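Side-chain contacts in salicylate 5-hydroxylase, large oxygenase component (Ralstonia sp., PDB 7C8Z), which hydroxylates salicylate at the 5-position to give gentisate, using an iron ion and a [2Fe-2S] cluster in each subunit: residues A[71-76]-A[355-360]; A[235-240]-A[390-395]. All blocks are in the same frame, centred on the assembly; numbering follows the deposited sequence.

In the fold
Along the chain the segments come in the order 71-76, 235-240, 355-360 and 390-395, so the two contacts alternate. Their centres lie about 22 Å apart and their nearest atoms about 7 Å apart, without touching. Contact 1 joins the Rieske part to the catalytic part: strand 69-73 borders one antiparallel sheet, and strand 352-361 belongs to the other. Contact 2 stays inside the catalytic part, pairing helices 232-238 and 387-402 beside the iron. Strand 217-227, one neighbour of 352-361 in the sheet, leads along the chain to helix 232-238 of contact 2. Thus contact 1 lies on the seam where the two parts of one subunit meet, while contact 2 belongs to the active site.

Contact 1 of 2, residues A[71-76]-A[355-360]; sequences VGLEAE and VWTHFG
The seam between the Rieske sheet and the catalytic sheet is built here by L73, at the end of strand 69-73, and by F359 and T357 of strand 352-361. L73 CD1 lies 4.2 Å from the centroid of the F359 ring and 28° off its normal, which makes this a CH-pi contact over a face. The same methyl is 3.8 Å from F359 CD1, and the two side chains cross at about a right angle. F359 CG sits between its own backbone N and carbonyl carbon (chi1 59°), a torsion that lays the ring face against the leucine. T357 supplies a second, looser apolar touch, with its CG2 4.3 Å from L73 CD1; E76 OE1 approaches that CG2 to 4.3 Å as well. No hydrogen bond crosses the contact, which is mainly apolar.

The leucine backbone is held from its own side. L73 N donates to E76 OE2 at 2.9 Å, meeting the carboxylate on its anti side, and E76 N returns to L73 O at 3.1 Å across the short 3-10 turn. E76 OE2 also forms a salt bridge with K84.

Just before L73, V71 and G72 lie opposite the single residue V185 of strand 184-188, which makes a beta bulge of the classic type. On the catalytic side, strand 217-227 adds to the packing: L73 rests on I219, T357 on Y222 and F359 on L217, while F359 also touches V339 of strand 338-346.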
# COMPACT_ATOMS: atom_id res chain seq x y z
N VAL A 71 -8.41 8.78 -27.08
CA VAL A 71 -8.09 9.85 -26.14
C VAL A 71 -9.31 10.62 -25.65
O VAL A 71 -9.20 11.33 -24.64
CB VAL A 71 -7.04 10.82 -26.72
CG1 VAL A 71 -5.74 10.09 -27.02
CG2 VAL A 71 -7.57 11.51 -27.96
N GLY A 72 -10.47 10.53 -26.30
CA GLY A 72 -11.64 11.08 -25.63
C GLY A 72 -12.77 11.39 -26.59
O GLY A 72 -12.88 10.82 -27.67
N LEU A 73 -13.64 12.30 -26.14
CA LEU A 73 -14.76 12.79 -26.91
C LEU A 73 -14.63 14.29 -27.13
O LEU A 73 -14.12 15.02 -26.27
CB LEU A 73 -16.08 12.50 -26.20
CG LEU A 73 -16.36 11.02 -25.95
CD1 LEU A 73 -17.79 10.82 -25.44
CD2 LEU A 73 -16.12 10.23 -27.22
N GLU A 74 -15.12 14.76 -28.29
CA GLU A 74 -15.06 16.19 -28.58
C GLU A 74 -15.86 17.00 -27.56
O GLU A 74 -15.47 18.12 -27.21
CB GLU A 74 -15.57 16.46 -29.99
CG GLU A 74 -14.74 15.82 -31.08
CD GLU A 74 -14.80 16.59 -32.39
OE1 GLU A 74 -14.85 17.83 -32.36
OE2 GLU A 74 -14.78 15.93 -33.46
N ALA A 75 -16.98 16.45 -27.08
CA ALA A 75 -17.81 17.15 -26.11
C ALA A 75 -17.08 17.43 -24.80
O ALA A 75 -17.49 18.32 -24.06
CB ALA A 75 -19.08 16.35 -25.83
N GLU A 76 -16.02 16.68 -24.49
CA GLU A 76 -15.25 16.97 -23.29
C GLU A 76 -14.45 18.27 -23.42
O GLU A 76 -14.00 18.81 -22.40
CB GLU A 76 -14.29 15.83 -22.95
CG GLU A 76 -14.85 14.44 -23.19
CD GLU A 76 -13.99 13.35 -22.58
OE1 GLU A 76 -14.06 13.15 -21.35
OE2 GLU A 76 -13.24 12.70 -23.32
N VAL A 355 -11.71 3.29 -17.63
CA VAL A 355 -12.46 4.53 -17.48
C VAL A 355 -13.69 4.47 -18.37
O VAL A 355 -13.57 4.41 -19.60
CB VAL A 355 -11.59 5.74 -17.82
CG1 VAL A 355 -12.40 7.03 -17.65
CG2 VAL A 355 -10.35 5.75 -16.95
N TRP A 356 -14.86 4.49 -17.76
CA TRP A 356 -16.13 4.53 -18.47
C TRP A 356 -16.54 5.99 -18.62
O TRP A 356 -16.71 6.69 -17.61
CB TRP A 356 -17.21 3.76 -17.71
CG TRP A 356 -16.87 2.36 -17.28
CD1 TRP A 356 -15.83 1.96 -16.49
CD2 TRP A 356 -17.62 1.17 -17.58
NE1 TRP A 356 -15.87 0.60 -16.30
CE2 TRP A 356 -16.96 0.09 -16.96
CE3 TRP A 356 -18.77 0.92 -18.33
CZ2 TRP A 356 -17.41 -1.22 -17.07
CZ3 TRP A 356 -19.22 -0.39 -18.43
CH2 TRP A 356 -18.54 -1.44 -17.80
N THR A 357 -16.69 6.44 -19.86
CA THR A 357 -17.29 7.73 -20.18
C THR A 357 -18.69 7.43 -20.71
O THR A 357 -18.84 6.94 -21.84
CB THR A 357 -16.46 8.49 -21.21
OG1 THR A 357 -15.08 8.43 -20.85
CG2 THR A 357 -16.91 9.94 -21.28
N HIS A 358 -19.70 7.67 -19.88
CA HIS A 358 -21.09 7.48 -20.28
C HIS A 358 -21.60 8.78 -20.89
O HIS A 358 -21.46 9.85 -20.28
CB HIS A 358 -21.96 7.10 -19.08
CG HIS A 358 -21.71 5.72 -18.57
ND1 HIS A 358 -22.61 4.69 -18.74
CD2 HIS A 358 -20.66 5.19 -17.89
CE1 HIS A 358 -22.13 3.59 -18.18
NE2 HIS A 358 -20.95 3.87 -17.66
N PHE A 359 -22.23 8.67 -22.07
CA PHE A 359 -22.69 9.88 -22.75
C PHE A 359 -24.06 9.64 -23.38
O PHE A 359 -24.49 8.51 -23.58
CB PHE A 359 -21.69 10.34 -23.83
CG PHE A 359 -21.43 9.32 -24.90
CD1 PHE A 359 -20.50 8.31 -24.71
CD2 PHE A 359 -22.10 9.38 -26.12
CE1 PHE A 359 -20.25 7.38 -25.70
CE2 PHE A 359 -21.85 8.45 -27.11
CZ PHE A 359 -20.93 7.45 -26.90
N GLY A 360 -24.73 10.75 -23.68
CA GLY A 360 -25.96 10.75 -24.43
C GLY A 360 -25.84 11.68 -25.62
O GLY A 360 -24.73 12.13 -25.94

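Contact 2 of 2, residues A[235-240]-A[390-395]; sequences QENIKD and GEVIEW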
# COMPACT_ATOMS: atom_id res chain seq x y z
N GLN A 235 -9.92 -6.85 -23.51
CA GLN A 235 -10.25 -7.04 -24.92
C GLN A 235 -10.91 -8.39 -25.15
O GLN A 235 -12.01 -8.48 -25.71
CB GLN A 235 -9.00 -6.87 -25.78
CG GLN A 235 -8.58 -5.41 -25.94
CD GLN A 235 -9.48 -4.66 -26.91
OE1 GLN A 235 -10.26 -5.27 -27.65
NE2 GLN A 235 -9.38 -3.33 -26.91
N GLU A 236 -10.25 -9.46 -24.68
CA GLU A 236 -10.85 -10.79 -24.71
C GLU A 236 -12.28 -10.76 -24.21
O GLU A 236 -13.19 -11.30 -24.84
CB GLU A 236 -10.02 -11.75 -23.86
CG GLU A 236 -8.65 -12.08 -24.39
CD GLU A 236 -7.95 -13.10 -23.53
OE1 GLU A 236 -8.64 -13.84 -22.79
OE2 GLU A 236 -6.71 -13.18 -23.59
N ASN A 237 -12.50 -10.08 -23.08
CA ASN A 237 -13.82 -10.15 -22.44
C ASN A 237 -14.90 -9.57 -23.34
O ASN A 237 -16.04 -10.04 -23.33
CB ASN A 237 -13.79 -9.42 -21.09
CG ASN A 237 -15.05 -9.66 -20.28
OD1 ASN A 237 -15.19 -10.68 -19.61
ND2 ASN A 237 -15.97 -8.71 -20.34
N ILE A 238 -14.55 -8.57 -24.16
CA ILE A 238 -15.51 -8.01 -25.10
C ILE A 238 -15.36 -8.62 -26.49
O ILE A 238 -16.11 -8.27 -27.41
CB ILE A 238 -15.42 -6.47 -25.12
CG1 ILE A 238 -15.31 -5.96 -23.69
CG2 ILE A 238 -16.66 -5.84 -25.75
CD1 ILE A 238 -16.53 -6.28 -22.85
N LYS A 239 -14.41 -9.54 -26.65
CA LYS A 239 -14.38 -10.46 -27.78
C LYS A 239 -14.90 -11.84 -27.40
O LYS A 239 -14.71 -12.80 -28.16
CB LYS A 239 -12.96 -10.54 -28.35
CG LYS A 239 -12.42 -9.21 -28.87
CD LYS A 239 -10.92 -9.27 -29.13
CE LYS A 239 -10.38 -7.93 -29.62
NZ LYS A 239 -11.15 -7.36 -30.77
N ASP A 240 -15.55 -11.97 -26.24
CA ASP A 240 -16.07 -13.23 -25.73
C ASP A 240 -17.59 -13.21 -25.85
O ASP A 240 -18.27 -12.59 -25.02
CB ASP A 240 -15.65 -13.42 -24.27
CG ASP A 240 -15.91 -14.82 -23.74
OD1 ASP A 240 -16.74 -15.55 -24.33
OD2 ASP A 240 -15.28 -15.19 -22.73
N GLY A 390 -14.76 -7.37 -14.21
CA GLY A 390 -13.54 -7.09 -13.48
C GLY A 390 -13.16 -8.22 -12.53
O GLY A 390 -11.98 -8.56 -12.41
N GLU A 391 -14.15 -8.81 -11.87
CA GLU A 391 -13.84 -9.90 -10.94
C GLU A 391 -13.17 -11.06 -11.67
O GLU A 391 -12.09 -11.53 -11.26
CB GLU A 391 -15.10 -10.37 -10.22
CG GLU A 391 -15.84 -9.29 -9.42
CD GLU A 391 -15.16 -8.91 -8.11
OE1 GLU A 391 -13.91 -8.88 -8.04
OE2 GLU A 391 -15.89 -8.65 -7.13
N VAL A 392 -13.77 -11.53 -12.77
CA VAL A 392 -13.22 -12.69 -13.46
C VAL A 392 -11.89 -12.35 -14.12
O VAL A 392 -11.02 -13.22 -14.25
CB VAL A 392 -14.22 -13.29 -14.48
CG1 VAL A 392 -15.52 -13.64 -13.79
CG2 VAL A 392 -14.45 -12.36 -15.67
N ILE A 393 -11.70 -11.10 -14.54
CA ILE A 393 -10.42 -10.72 -15.13
C ILE A 393 -9.31 -10.79 -14.08
O ILE A 393 -8.23 -11.34 -14.32
CB ILE A 393 -10.52 -9.33 -15.78
CG1 ILE A 393 -11.30 -9.45 -17.09
CG2 ILE A 393 -9.15 -8.72 -16.02
CD1 ILE A 393 -11.44 -8.15 -17.82
N GLU A 394 -9.58 -10.26 -12.88
CA GLU A 394 -8.60 -10.37 -11.80
C GLU A 394 -8.30 -11.83 -11.47
O GLU A 394 -7.13 -12.22 -11.35
CB GLU A 394 -9.10 -9.63 -10.56
CG GLU A 394 -8.11 -9.63 -9.41
CD GLU A 394 -8.53 -8.72 -8.27
OE1 GLU A 394 -9.69 -8.23 -8.29
OE2 GLU A 394 -7.71 -8.48 -7.36
N TRP A 395 -9.35 -12.66 -11.35
CA TRP A 395 -9.13 -14.05 -10.96
C TRP A 395 -8.38 -14.82 -12.04
O TRP A 395 -7.55 -15.69 -11.73
CB TRP A 395 -10.48 -14.71 -10.63
CG TRP A 395 -11.29 -13.95 -9.61
CD1 TRP A 395 -10.83 -13.00 -8.75
CD2 TRP A 395 -12.69 -14.08 -9.36
NE1 TRP A 395 -11.86 -12.52 -7.98
CE2 TRP A 395 -13.02 -13.16 -8.34
CE3 TRP A 395 -13.71 -14.87 -9.90
CZ2 TRP A 395 -14.31 -13.03 -7.84
CZ3 TRP A 395 -15.00 -14.73 -9.40
CH2 TRP A 395 -15.28 -13.82 -8.38
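N237 of helix 232-238 meets V392 and I393 of helix 387-402 through two approaches, both at the outer limit of contact, and the 85 Å² they bury measures how small the contact is. I393 gives the fuller packing, burying 28 Å² with CD1 4.2 Å from N237 CB. CD1 is anti to CA (chi2 -179°), which carries that methyl out toward the asparagine, and I393 also packs on L233 and M234 of its partner helix, 232-238.

The looser part is V392, which buries 14 Å²; its CG2 stands 4.3 Å from N237 OD1, no more than van der Waals contact. The CA atoms of N237 and I393 are 8.1 Å apart. All three touching residues are buried, so neither part opens on solvent. With CG anti to the backbone N (chi1 -170°), the N237 amide reaches toward the metal, its side chain about 3 Å from the iron at the nearest atoms. Its ND2 gives a weak hydrogen bond to D389 OD1.

D389, H243 and H248 bind the iron. D240 OD2 is hydrogen-bonded to H133 NE2 of the second subunit, and the backbone O of D240 to H243 ND1, consistent with the aspartate bridge for electron transfer between subunits in Rieske oxygenases.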